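Local coordinates for protein 3,4-dihydroxybenzoate decarboxylase (Enterobacter cloacae, PDB 5NY5) that probably catalyses the decarboxylation of 3,4-dihydroxybenzoate with a prenylated flavin cofactor of the UbiD type and carries out the reverse para-carboxylation of catechols, at residues A[86-89]-A[95-98]; A[213-218]-A[239-244]; A[362-367]-A[434-439]; A[402-407]-A[473-478]. All coordinates share one frame; numbering follows the deposited sequence.

Contact 1 of 4, residues A[86-89]-A[95-98]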
loop_
_atom_site.group_PDB
_atom_site.type_symbol
_atom_site.label_atom_id
_atom_site.label_comp_id
_atom_site.label_asym_id
_atom_site.label_seq_id
_atom_site.Cartn_x
_atom_site.Cartn_y
_atom_site.Cartn_z
ATOM N N LEU A 86 7.733 -6.653 -47.405
ATOM C CA LEU A 86 8.766 -5.629 -47.371
ATOM C C LEU A 86 10.177 -6.197 -47.410
ATOM O O LEU A 86 11.138 -5.421 -47.432
ATOM C CB LEU A 86 8.602 -4.751 -46.123
ATOM C CG LEU A 86 7.222 -4.118 -45.949
ATOM C CD1 LEU A 86 7.159 -3.325 -44.656
ATOM C CD2 LEU A 86 6.875 -3.238 -47.134
ATOM N N GLY A 87 10.333 -7.517 -47.413
ATOM C CA GLY A 87 11.642 -8.120 -47.553
ATOM C C GLY A 87 12.510 -8.042 -46.315
ATOM O O GLY A 87 13.637 -7.543 -46.373
ATOM N N CYS A 88 11.999 -8.536 -45.189
ATOM C CA CYS A 88 12.775 -8.614 -43.958
ATOM C C CYS A 88 12.118 -9.639 -43.046
ATOM O O CYS A 88 11.033 -10.147 -43.332
ATOM C CB CYS A 88 12.882 -7.251 -43.270
ATOM S SG CYS A 88 11.310 -6.580 -42.700
ATOM N N VAL A 89 12.792 -9.939 -41.941
ATOM C CA VAL A 89 12.283 -10.904 -40.970
ATOM C C VAL A 89 11.274 -10.205 -40.067
ATOM O O VAL A 89 11.389 -8.994 -39.836
ATOM C CB VAL A 89 13.426 -11.541 -40.165
ATOM C CG1 VAL A 89 14.405 -12.232 -41.100
ATOM C CG2 VAL A 89 14.136 -10.497 -39.323
ATOM N N GLN A 95 12.474 -2.233 -37.195
ATOM C CA GLN A 95 13.757 -1.617 -37.515
ATOM C C GLN A 95 13.873 -1.324 -39.002
ATOM O O GLN A 95 14.332 -0.246 -39.395
ATOM C CB GLN A 95 14.906 -2.517 -37.068
ATOM C CG GLN A 95 16.258 -2.097 -37.627
ATOM C CD GLN A 95 17.404 -2.929 -37.090
ATOM O OE1 GLN A 95 17.266 -4.133 -36.869
ATOM N NE2 GLN A 95 18.546 -2.288 -36.869
ATOM N N HIS A 96 13.462 -2.277 -39.843
ATOM C CA HIS A 96 13.600 -2.110 -41.284
ATOM C C HIS A 96 12.842 -0.885 -41.776
ATOM O O HIS A 96 13.348 -0.122 -42.607
ATOM C CB HIS A 96 13.114 -3.370 -41.998
ATOM C CG HIS A 96 13.298 -3.334 -43.481
ATOM N ND1 HIS A 96 12.297 -2.947 -44.346
ATOM C CD2 HIS A 96 14.365 -3.641 -44.255
ATOM C CE1 HIS A 96 12.740 -3.015 -45.589
ATOM N NE2 HIS A 96 13.992 -3.434 -45.561
ATOM N N VAL A 97 11.628 -0.673 -41.266
ATOM C CA VAL A 97 10.864 0.506 -41.660
ATOM C C VAL A 97 11.480 1.766 -41.066
ATOM O O VAL A 97 11.602 2.793 -41.745
ATOM C CB VAL A 97 9.389 0.349 -41.250
ATOM C CG1 VAL A 97 8.603 1.585 -41.639
ATOM C CG2 VAL A 97 8.790 -0.890 -41.896
ATOM N N GLY A 98 11.884 1.711 -39.794
ATOM C CA GLY A 98 12.516 2.862 -39.173
ATOM C C GLY A 98 13.786 3.294 -39.876
ATOM O O GLY A 98 14.145 4.474 -39.846
#
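CB of Cys88 lies over one face of the His96 imidazole, and this pairing sets the character of the contact between the loop 86-89 and the helical residues 95-98. The methylene does the CH-pi work: CB of Cys88 sits 4.2 Å from the centroid of the His96 ring and 25° off the ring normal. Its sulfur is displaced toward the root of the ring, where SG of Cys88 comes to 3.7 Å from CB of His96. SG itself meets the ring obliquely, 33° off the normal, so the sulfur-aromatic component is less squarely placed than the methylene. The Cys88 torsion explains this: with chi1 at 64°, SG stands between the backbone N and the carbonyl carbon. His96 reaches the loop because its CG is anti to the backbone N, which sends the ring off the helix toward Leu86, Gly87 and Cys88. At the far end of the imidazole, CE1 of His96 approaches O of Leu86 at 3.4 Å, again obliquely to the ring.

The loop links helix 79-84 to helix 93-101 in the UbiD N-terminal domain, and His96 and Val97 of the second helix pack back on it. Next to the Cys88-His96 pair runs a purely apolar touch, in which CD1 of Leu86 meets CG2 of Val97 at 4.0 Å and the two side chains cross obliquely. Leu86 also packs on Leu93, Ala215 and Ile218. Val97 also touches Val236 and lies about 3 Å, side chain to side chain, from Phe222, which binds prenylated FMN in another structure of this protein; this chain lacks the cofactor.

Contact 2 of 4, residues A[213-218]-A[239-244]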
loop_
_atom_site.group_PDB
_atom_site.type_symbol
_atom_site.label_atom_id
_atom_site.label_comp_id
_atom_site.label_asym_id
_atom_site.label_seq_id
_atom_site.Cartn_x
_atom_site.Cartn_y
_atom_site.Cartn_z
ATOM N N ASP A 213 -0.093 -0.095 -52.501
ATOM C CA ASP A 213 1.073 -0.828 -52.043
ATOM C C ASP A 213 1.067 -0.866 -50.515
ATOM O O ASP A 213 0.925 0.186 -49.877
ATOM C CB ASP A 213 2.342 -0.142 -52.560
ATOM C CG ASP A 213 3.606 -0.958 -52.330
ATOM O OD1 ASP A 213 3.574 -1.945 -51.570
ATOM O OD2 ASP A 213 4.649 -0.598 -52.912
ATOM N N PRO A 214 1.178 -2.044 -49.898
ATOM C CA PRO A 214 1.277 -2.091 -48.431
ATOM C C PRO A 214 2.370 -1.202 -47.873
ATOM O O PRO A 214 2.242 -0.713 -46.743
ATOM C CB PRO A 214 1.555 -3.572 -48.157
ATOM C CG PRO A 214 0.894 -4.275 -49.282
ATOM C CD PRO A 214 1.049 -3.387 -50.486
ATOM N N ALA A 215 3.438 -0.964 -48.638
ATOM C CA ALA A 215 4.477 -0.044 -48.192
ATOM C C ALA A 215 3.914 1.351 -47.952
ATOM O O ALA A 215 4.351 2.054 -47.035
ATOM C CB ALA A 215 5.611 0.003 -49.215
ATOM N N ILE A 216 2.938 1.766 -48.758
ATOM C CA ILE A 216 2.339 3.082 -48.568
ATOM C C ILE A 216 1.499 3.106 -47.299
ATOM O O ILE A 216 1.648 3.996 -46.454
ATOM C CB ILE A 216 1.509 3.479 -49.801
ATOM C CG1 ILE A 216 2.405 3.589 -51.036
ATOM C CG2 ILE A 216 0.780 4.784 -49.546
ATOM C CD1 ILE A 216 1.688 4.081 -52.277
ATOM N N TYR A 217 0.604 2.129 -47.146
ATOM C CA TYR A 217 -0.242 2.070 -45.958
ATOM C C TYR A 217 0.592 2.011 -44.683
ATOM O O TYR A 217 0.267 2.668 -43.689
ATOM C CB TYR A 217 -1.171 0.859 -46.039
ATOM C CG TYR A 217 -2.481 1.108 -46.750
ATOM C CD1 TYR A 217 -3.283 2.189 -46.415
ATOM C CD2 TYR A 217 -2.918 0.255 -47.753
ATOM C CE1 TYR A 217 -4.485 2.412 -47.058
ATOM C CE2 TYR A 217 -4.117 0.472 -48.403
ATOM C CZ TYR A 217 -4.895 1.551 -48.053
ATOM O OH TYR A 217 -6.087 1.767 -48.701
ATOM N N ILE A 218 1.676 1.236 -44.700
ATOM C CA ILE A 218 2.481 1.047 -43.497
ATOM C C ILE A 218 3.306 2.293 -43.206
ATOM O O ILE A 218 3.343 2.782 -42.072
ATOM C CB ILE A 218 3.371 -0.200 -43.644
ATOM C CG1 ILE A 218 2.508 -1.462 -43.710
ATOM C CG2 ILE A 218 4.367 -0.286 -42.502
ATOM C CD1 ILE A 218 3.281 -2.710 -44.068
ATOM N N ALA A 239 11.192 4.891 -50.177
ATOM C CA ALA A 239 12.455 4.343 -49.695
ATOM C C ALA A 239 12.382 2.827 -49.559
ATOM O O ALA A 239 13.365 2.127 -49.830
ATOM C CB ALA A 239 12.828 4.983 -48.361
ATOM N N LEU A 240 11.227 2.305 -49.144
ATOM C CA LEU A 240 11.077 0.862 -48.991
ATOM C C LEU A 240 11.124 0.138 -50.330
ATOM O O LEU A 240 11.507 -1.036 -50.381
ATOM C CB LEU A 240 9.770 0.551 -48.265
ATOM C CG LEU A 240 9.757 0.821 -46.761
ATOM C CD1 LEU A 240 8.339 1.057 -46.279
ATOM C CD2 LEU A 240 10.386 -0.342 -46.012
ATOM N N ARG A 241 10.743 0.809 -51.418
ATOM C CA ARG A 241 10.786 0.211 -52.745
ATOM C C ARG A 241 11.937 0.714 -53.603
ATOM O O ARG A 241 12.122 0.202 -54.712
ATOM C CB ARG A 241 9.470 0.464 -53.497
ATOM C CG ARG A 241 8.216 -0.005 -52.778
ATOM C CD ARG A 241 8.283 -1.477 -52.419
ATOM N NE ARG A 241 7.004 -1.963 -51.911
ATOM C CZ ARG A 241 6.828 -3.147 -51.335
ATOM N NH1 ARG A 241 7.855 -3.972 -51.184
ATOM N NH2 ARG A 241 5.628 -3.505 -50.905
ATOM N N GLN A 242 12.707 1.695 -53.126
ATOM C CA GLN A 242 13.756 2.334 -53.926
ATOM C C GLN A 242 13.190 2.852 -55.245
ATOM O O GLN A 242 13.852 2.835 -56.283
ATOM C CB GLN A 242 14.930 1.383 -54.162
ATOM C CG GLN A 242 15.782 1.147 -52.931
ATOM C CD GLN A 242 16.416 2.424 -52.417
ATOM O OE1 GLN A 242 15.934 3.029 -51.460
ATOM N NE2 GLN A 242 17.509 2.838 -53.049
ATOM N N GLN A 243 11.947 3.315 -55.196
ATOM C CA GLN A 243 11.211 3.786 -56.358
ATOM C C GLN A 243 10.170 4.796 -55.893
ATOM O O GLN A 243 9.306 4.460 -55.075
ATOM C CB GLN A 243 10.550 2.617 -57.085
ATOM C CG GLN A 243 9.785 3.010 -58.327
ATOM C CD GLN A 243 10.696 3.375 -59.477
ATOM O OE1 GLN A 243 11.834 2.913 -59.558
ATOM N NE2 GLN A 243 10.198 4.210 -60.379
ATOM N N PRO A 244 10.224 6.034 -56.381
ATOM C CA PRO A 244 9.326 7.072 -55.859
ATOM C C PRO A 244 7.860 6.745 -56.103
ATOM O O PRO A 244 7.489 6.175 -57.130
ATOM C CB PRO A 244 9.755 8.327 -56.628
ATOM C CG PRO A 244 10.490 7.822 -57.818
ATOM C CD PRO A 244 11.157 6.562 -57.384
#
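Arg241 grips Asp213 side-on in a bidentate salt bridge, which joins the N-cap of helix 214-219 to the C-terminal end of helix 234-241. NH2 of Arg241 donates to OD1 of Asp213 at 2.7 Å with an N-H...O angle of 167°, and NE of Arg241 to OD2 of Asp213 at 2.9 Å. Both oxygens use their syn lone pairs, and the carboxylate and guanidinium planes are only 12° apart. A bend at chi2 (-56°) in the Arg241 chain turns the guanidinium back toward the aspartate. Beside the ion pair, CB of Ala215 lies 3.6 Å from NE of Arg241. The same CB of Ala215 makes an apolar contact with CD1 of Leu240 at 4.1 Å.

In the next shell, NH1 of Arg241 is hydrogen-bonded to O of Leu85, and Ile5 packs on both charged side chains. Helix 234-241 closes in a Schellman motif, with Gln242 at positive phi. Both segments belong to the Rift-related region of the UbiD family. Asp213 is further fixed by its own helix: N of Ala215 donates a capping bond to OD1 of Asp213, 3.1 Å long, arriving from above the carboxylate plane.

Contact 3 of 4, residues A[362-367]-A[434-439]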
loop_
_atom_site.group_PDB
_atom_site.type_symbol
_atom_site.label_atom_id
_atom_site.label_comp_id
_atom_site.label_asym_id
_atom_site.label_seq_id
_atom_site.Cartn_x
_atom_site.Cartn_y
_atom_site.Cartn_z
ATOM N N GLY A 362 -1.889 -3.000 -30.675
ATOM C CA GLY A 362 -0.715 -2.262 -31.081
ATOM C C GLY A 362 -0.509 -0.945 -30.367
ATOM O O GLY A 362 0.403 -0.197 -30.735
ATOM N N LYS A 363 -1.317 -0.637 -29.357
ATOM C CA LYS A 363 -1.219 0.649 -28.675
ATOM C C LYS A 363 -1.200 0.540 -27.157
ATOM O O LYS A 363 -0.452 1.271 -26.509
ATOM C CB LYS A 363 -2.380 1.562 -29.115
ATOM C CG LYS A 363 -2.374 1.907 -30.599
ATOM C CD LYS A 363 -3.686 2.534 -31.045
ATOM C CE LYS A 363 -3.813 3.971 -30.574
ATOM N NZ LYS A 363 -2.782 4.851 -31.188
ATOM N N PHE A 364 -1.990 -0.356 -26.571
ATOM C CA PHE A 364 -2.195 -0.342 -25.125
ATOM C C PHE A 364 -1.150 -1.130 -24.345
ATOM O O PHE A 364 -0.829 -0.757 -23.214
ATOM C CB PHE A 364 -3.585 -0.882 -24.782
ATOM C CG PHE A 364 -4.710 0.030 -25.176
ATOM C CD1 PHE A 364 -4.459 1.301 -25.660
ATOM C CD2 PHE A 364 -6.025 -0.382 -25.052
ATOM C CE1 PHE A 364 -5.497 2.141 -26.021
ATOM C CE2 PHE A 364 -7.066 0.453 -25.408
ATOM C CZ PHE A 364 -6.801 1.717 -25.890
ATOM N N LEU A 365 -0.612 -2.209 -24.908
ATOM C CA LEU A 365 0.298 -3.093 -24.194
ATOM C C LEU A 365 1.655 -3.106 -24.878
ATOM O O LEU A 365 1.746 -3.370 -26.080
ATOM C CB LEU A 365 -0.270 -4.513 -24.112
ATOM C CG LEU A 365 0.623 -5.582 -23.480
ATOM C CD1 LEU A 365 1.138 -5.127 -22.131
ATOM C CD2 LEU A 365 -0.135 -6.895 -23.343
ATOM N N GLY A 366 2.703 -2.830 -24.108
ATOM C CA GLY A 366 4.053 -2.845 -24.625
ATOM C C GLY A 366 4.934 -3.870 -23.944
ATOM O O GLY A 366 4.994 -3.935 -22.714
ATOM N N ILE A 367 5.621 -4.682 -24.739
ATOM C CA ILE A 367 6.526 -5.709 -24.241
ATOM C C ILE A 367 7.942 -5.277 -24.584
ATOM O O ILE A 367 8.247 -5.007 -25.750
ATOM C CB ILE A 367 6.211 -7.085 -24.851
ATOM C CG1 ILE A 367 4.698 -7.293 -24.960
ATOM C CG2 ILE A 367 6.858 -8.191 -24.040
ATOM C CD1 ILE A 367 3.976 -7.312 -23.639
ATOM N N ARG A 434 -3.339 9.958 -18.068
ATOM C CA ARG A 434 -4.200 9.870 -19.239
ATOM C C ARG A 434 -3.700 8.789 -20.188
ATOM O O ARG A 434 -2.503 8.678 -20.457
ATOM C CB ARG A 434 -4.272 11.211 -19.971
ATOM C CG ARG A 434 -5.094 11.134 -21.248
ATOM C CD ARG A 434 -5.712 12.463 -21.611
ATOM N NE ARG A 434 -6.454 13.040 -20.496
ATOM C CZ ARG A 434 -7.727 12.779 -20.222
ATOM N NH1 ARG A 434 -8.314 13.362 -19.187
ATOM N NH2 ARG A 434 -8.413 11.940 -20.979
ATOM N N GLY A 435 -4.631 7.977 -20.676
ATOM C CA GLY A 435 -4.297 6.878 -21.557
ATOM C C GLY A 435 -5.012 6.956 -22.886
ATOM O O GLY A 435 -4.446 7.430 -23.875
ATOM N N HIS A 436 -6.260 6.499 -22.923
ATOM C CA HIS A 436 -7.018 6.492 -24.164
ATOM C C HIS A 436 -8.497 6.338 -23.840
ATOM O O HIS A 436 -8.865 5.577 -22.944
ATOM C CB HIS A 436 -6.550 5.368 -25.092
ATOM C CG HIS A 436 -6.929 5.570 -26.525
ATOM N ND1 HIS A 436 -8.238 5.606 -26.950
ATOM C CD2 HIS A 436 -6.168 5.746 -27.631
ATOM C CE1 HIS A 436 -8.269 5.800 -28.256
ATOM N NE2 HIS A 436 -7.025 5.887 -28.693
ATOM N N GLN A 437 -9.335 7.062 -24.582
ATOM C CA GLN A 437 -10.770 7.064 -24.326
ATOM C C GLN A 437 -11.435 5.736 -24.652
ATOM O O GLN A 437 -12.493 5.439 -24.092
ATOM C CB GLN A 437 -11.439 8.175 -25.134
ATOM C CG GLN A 437 -11.032 9.575 -24.723
ATOM C CD GLN A 437 -11.960 10.166 -23.681
ATOM O OE1 GLN A 437 -13.059 9.663 -23.455
ATOM N NE2 GLN A 437 -11.522 11.249 -23.047
ATOM N N LEU A 438 -10.853 4.936 -25.542
ATOM C CA LEU A 438 -11.510 3.722 -26.004
ATOM C C LEU A 438 -11.266 2.520 -25.101
ATOM O O LEU A 438 -11.847 1.458 -25.345
ATOM C CB LEU A 438 -11.075 3.399 -27.435
ATOM C CG LEU A 438 -11.700 4.331 -28.472
ATOM C CD1 LEU A 438 -11.230 3.984 -29.870
ATOM C CD2 LEU A 438 -13.217 4.277 -28.387
ATOM N N ASP A 439 -10.429 2.651 -24.082
ATOM C CA ASP A 439 -10.366 1.641 -23.033
ATOM C C ASP A 439 -11.566 1.827 -22.112
ATOM O O ASP A 439 -11.667 2.863 -21.449
ATOM C CB ASP A 439 -9.066 1.757 -22.246
ATOM C CG ASP A 439 -8.905 0.666 -21.191
ATOM O OD1 ASP A 439 -9.888 -0.019 -20.846
ATOM O OD2 ASP A 439 -7.777 0.495 -20.690
#
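The aromatic interaction comes first: Phe364 directs its ring edge toward the face of His436 in an offset edge-to-face pair. The centroids of the Phe364 and His436 rings are 5.5 Å apart and their planes meet at 60°. Phe290 adds edge-to-face contacts with both rings.

Carbon contacts accompany the ring pair. CE1 of Phe364 presses on CB of His436 at 3.5 Å, while CE2 of Phe364 reaches CB of Asp439 at 4.0 Å, so one ring touches two residues of the same loop. On the imidazole, CE of Lys363 comes to 4.2 Å from CD2 of His436; bends at chi3 and chi4 curl the lysine chain, and its NZ is held by Tyr392 and Glu394.

One hydrogen bond helps to fix the imidazole. N of Leu438 donates to ND1 of His436 at 3.0 Å with an angle of 170°, lying close to the ring plane, within the type I turn from His436 to Asp439. This in-plane bond restricts rotation of the ring. The Asp439 carboxylate makes a salt bridge to Lys396 and a hydrogen bond to Ser441.

Thr418 of the second subunit packs on Phe364 and Asp439, placing the cluster beside a subunit interface. The arrangement joins the residues leading into strand 365-370 to the loop after strand 427-434, an outermost strand of the same mixed five-stranded sheet in the UbiD C-terminal domain.

Contact 4 of 4, residues A[402-407]-A[473-478]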
loop_
_atom_site.group_PDB
_atom_site.type_symbol
_atom_site.label_atom_id
_atom_site.label_comp_id
_atom_site.label_asym_id
_atom_site.label_seq_id
_atom_site.Cartn_x
_atom_site.Cartn_y
_atom_site.Cartn_z
ATOM N N ASP A 402 13.645 -10.543 -20.165
ATOM C CA ASP A 402 15.044 -10.651 -20.546
ATOM C C ASP A 402 15.181 -11.163 -21.979
ATOM O O ASP A 402 14.200 -11.469 -22.660
ATOM C CB ASP A 402 15.792 -11.560 -19.574
ATOM C CG ASP A 402 15.823 -11.005 -18.168
ATOM O OD1 ASP A 402 16.471 -9.958 -17.956
ATOM O OD2 ASP A 402 15.204 -11.619 -17.275
ATOM N N GLU A 403 16.427 -11.264 -22.443
ATOM C CA GLU A 403 16.689 -11.612 -23.833
ATOM C C GLU A 403 16.413 -13.077 -24.148
ATOM O O GLU A 403 16.373 -13.435 -25.328
ATOM C CB GLU A 403 18.136 -11.268 -24.197
ATOM C CG GLU A 403 19.195 -12.120 -23.507
ATOM C CD GLU A 403 19.512 -11.651 -22.098
ATOM O OE1 GLU A 403 18.639 -11.028 -21.462
ATOM O OE2 GLU A 403 20.643 -11.899 -21.627
ATOM N N ASP A 404 16.216 -13.928 -23.141
ATOM C CA ASP A 404 15.895 -15.329 -23.372
ATOM C C ASP A 404 14.396 -15.602 -23.314
ATOM O O ASP A 404 13.986 -16.745 -23.099
ATOM C CB ASP A 404 16.645 -16.217 -22.378
ATOM C CG ASP A 404 16.233 -15.972 -20.942
ATOM O OD1 ASP A 404 15.621 -14.921 -20.663
ATOM O OD2 ASP A 404 16.534 -16.833 -20.090
ATOM N N VAL A 405 13.573 -14.580 -23.513
ATOM C CA VAL A 405 12.123 -14.712 -23.516
ATOM C C VAL A 405 11.612 -14.230 -24.863
ATOM O O VAL A 405 11.925 -13.113 -25.284
ATOM C CB VAL A 405 11.475 -13.914 -22.370
ATOM C CG1 VAL A 405 9.965 -13.915 -22.507
ATOM C CG2 VAL A 405 11.886 -14.483 -21.032
ATOM N N ASP A 406 10.828 -15.069 -25.533
ATOM C CA ASP A 406 10.262 -14.746 -26.841
ATOM C C ASP A 406 9.099 -13.784 -26.639
ATOM O O ASP A 406 8.002 -14.189 -26.252
ATOM C CB ASP A 406 9.818 -16.017 -27.555
ATOM C CG ASP A 406 9.351 -15.760 -28.978
ATOM O OD1 ASP A 406 9.744 -14.731 -29.560
ATOM O OD2 ASP A 406 8.595 -16.594 -29.518
ATOM N N ILE A 407 9.329 -12.500 -26.921
ATOM C CA ILE A 407 8.333 -11.476 -26.618
ATOM C C ILE A 407 7.119 -11.526 -27.528
ATOM O O ILE A 407 6.131 -10.838 -27.257
ATOM C CB ILE A 407 8.953 -10.067 -26.683
ATOM C CG1 ILE A 407 9.378 -9.724 -28.111
ATOM C CG2 ILE A 407 10.135 -9.977 -25.753
ATOM C CD1 ILE A 407 9.906 -8.311 -28.258
ATOM N N PHE A 473 18.700 -18.410 -12.746
ATOM C CA PHE A 473 17.516 -18.381 -13.595
ATOM C C PHE A 473 17.839 -18.762 -15.037
ATOM O O PHE A 473 17.127 -18.366 -15.961
ATOM C CB PHE A 473 16.850 -17.007 -13.543
ATOM C CG PHE A 473 16.078 -16.749 -12.279
ATOM C CD1 PHE A 473 16.732 -16.417 -11.104
ATOM C CD2 PHE A 473 14.695 -16.818 -12.271
ATOM C CE1 PHE A 473 16.024 -16.169 -9.948
ATOM C CE2 PHE A 473 13.981 -16.571 -11.118
ATOM C CZ PHE A 473 14.647 -16.248 -9.955
ATOM N N GLU A 474 18.900 -19.533 -15.245
ATOM C CA GLU A 474 19.225 -19.995 -16.587
ATOM C C GLU A 474 18.218 -21.048 -17.032
ATOM O O GLU A 474 18.005 -22.049 -16.343
ATOM C CB GLU A 474 20.641 -20.568 -16.626
ATOM C CG GLU A 474 21.348 -20.382 -17.960
ATOM C CD GLU A 474 21.948 -21.668 -18.505
ATOM O OE1 GLU A 474 21.502 -22.120 -19.581
ATOM O OE2 GLU A 474 22.861 -22.227 -17.861
ATOM N N ARG A 475 17.584 -20.814 -18.176
ATOM C CA ARG A 475 16.676 -21.807 -18.728
ATOM C C ARG A 475 17.453 -23.046 -19.155
ATOM O O ARG A 475 18.627 -22.970 -19.527
ATOM C CB ARG A 475 15.897 -21.225 -19.907
ATOM C CG ARG A 475 15.092 -19.990 -19.544
ATOM C CD ARG A 475 14.259 -19.474 -20.706
ATOM N NE ARG A 475 13.023 -20.227 -20.891
ATOM C CZ ARG A 475 11.969 -19.776 -21.567
ATOM N NH1 ARG A 475 11.997 -18.571 -22.116
ATOM N NH2 ARG A 475 10.883 -20.525 -21.685
ATOM N N ALA A 476 16.786 -24.195 -19.079
ATOM C CA ALA A 476 17.430 -25.476 -19.323
ATOM C C ALA A 476 18.137 -25.470 -20.678
ATOM O O ALA A 476 17.507 -25.161 -21.699
ATOM C CB ALA A 476 16.400 -26.605 -19.270
ATOM N N PRO A 477 19.430 -25.793 -20.728
ATOM C CA PRO A 477 20.177 -25.663 -21.983
ATOM C C PRO A 477 20.123 -26.911 -22.850
ATOM O O PRO A 477 20.870 -27.869 -22.628
ATOM C CB PRO A 477 21.602 -25.379 -21.499
ATOM C CG PRO A 477 21.690 -26.121 -20.199
ATOM C CD PRO A 477 20.304 -26.153 -19.598
ATOM N N PHE A 478 19.249 -26.909 -23.848
ATOM C CA PHE A 478 19.159 -28.031 -24.766
ATOM C C PHE A 478 20.196 -27.898 -25.873
ATOM O O PHE A 478 20.486 -26.797 -26.347
ATOM C CB PHE A 478 17.754 -28.124 -25.357
ATOM C CG PHE A 478 16.715 -28.557 -24.366
ATOM C CD1 PHE A 478 16.014 -27.625 -23.623
ATOM C CD2 PHE A 478 16.449 -29.902 -24.168
ATOM C CE1 PHE A 478 15.061 -28.024 -22.708
ATOM C CE2 PHE A 478 15.497 -30.307 -23.253
ATOM C CZ PHE A 478 14.802 -29.365 -22.521
HETATM O O HOH W 1 18.370 -18.710 -19.557
#
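At the edge of the Arg475 guanidinium, near its plane, lie O of Asp404 and CA of Val405, whereas the Asp404 carboxylate plane stands at 90° to it. NH1 of Arg475 donates to O of Asp404 at 2.9 Å with an N-H...O angle of 141°, so the bond is bent. It lies in the carbonyl plane, with the oxygen somewhat tilted from the guanidinium plane. Trp415 makes a cation-pi contact with Arg475.

The carboxylate of Asp404 meets the aliphatic part of the arginine instead of its charged end. OD2 of Asp404 is 3.5 Å from CG of Arg475, and the nearest of the charged atoms, NE of Arg475, stays 4.9 Å from that OD2. The placement follows from the torsions: a chi1 of 64° tucks the Asp404 carboxylate back over its own backbone, and a bend at chi3 turns the Arg475 chain. A water bridges the gap, donating to OD2 of Asp404 at 2.7 Å and accepting from N of Arg475 at 2.6 Å.

Structurally, a type I turn from Asp402 to Val405, between strand 397-401 and helix 410-419 of the UbiD C-terminal domain, receives the extended tail that follows strand 455-462. OD1 of Asp404 makes a salt bridge to Arg420, which also donates to O of Phe473. The other terminal nitrogen of Arg475, NH2, makes a salt bridge to Asp412 and a hydrogen bond to O of Thr47 of the second subunit, whose Val48 packs on Arg475.

From the N terminus, contact 1 closes the short loop between helices 79-84 and 93-101, and contact 2 follows in series, joining helices 214-219 and 234-241 across 20 intervening residues. These two touch: CE1 of His96 meets CD2 of Leu240 at 3.6 Å, binding the N-terminal region to the Rift-related one. Contacts 3 and 4 close much longer loops, and their segments interleave along the chain, so they cross without nesting. Contact 3 ties the lead-in to strand 365-370 to the loop after strand 427-434; contact 4 ties the turn after strand 397-401 to the segment beyond strand 455-462. They meet where CG2 of Ile367 packs on CB of Ile407, 3.9 Å away. Both also touch the second subunit.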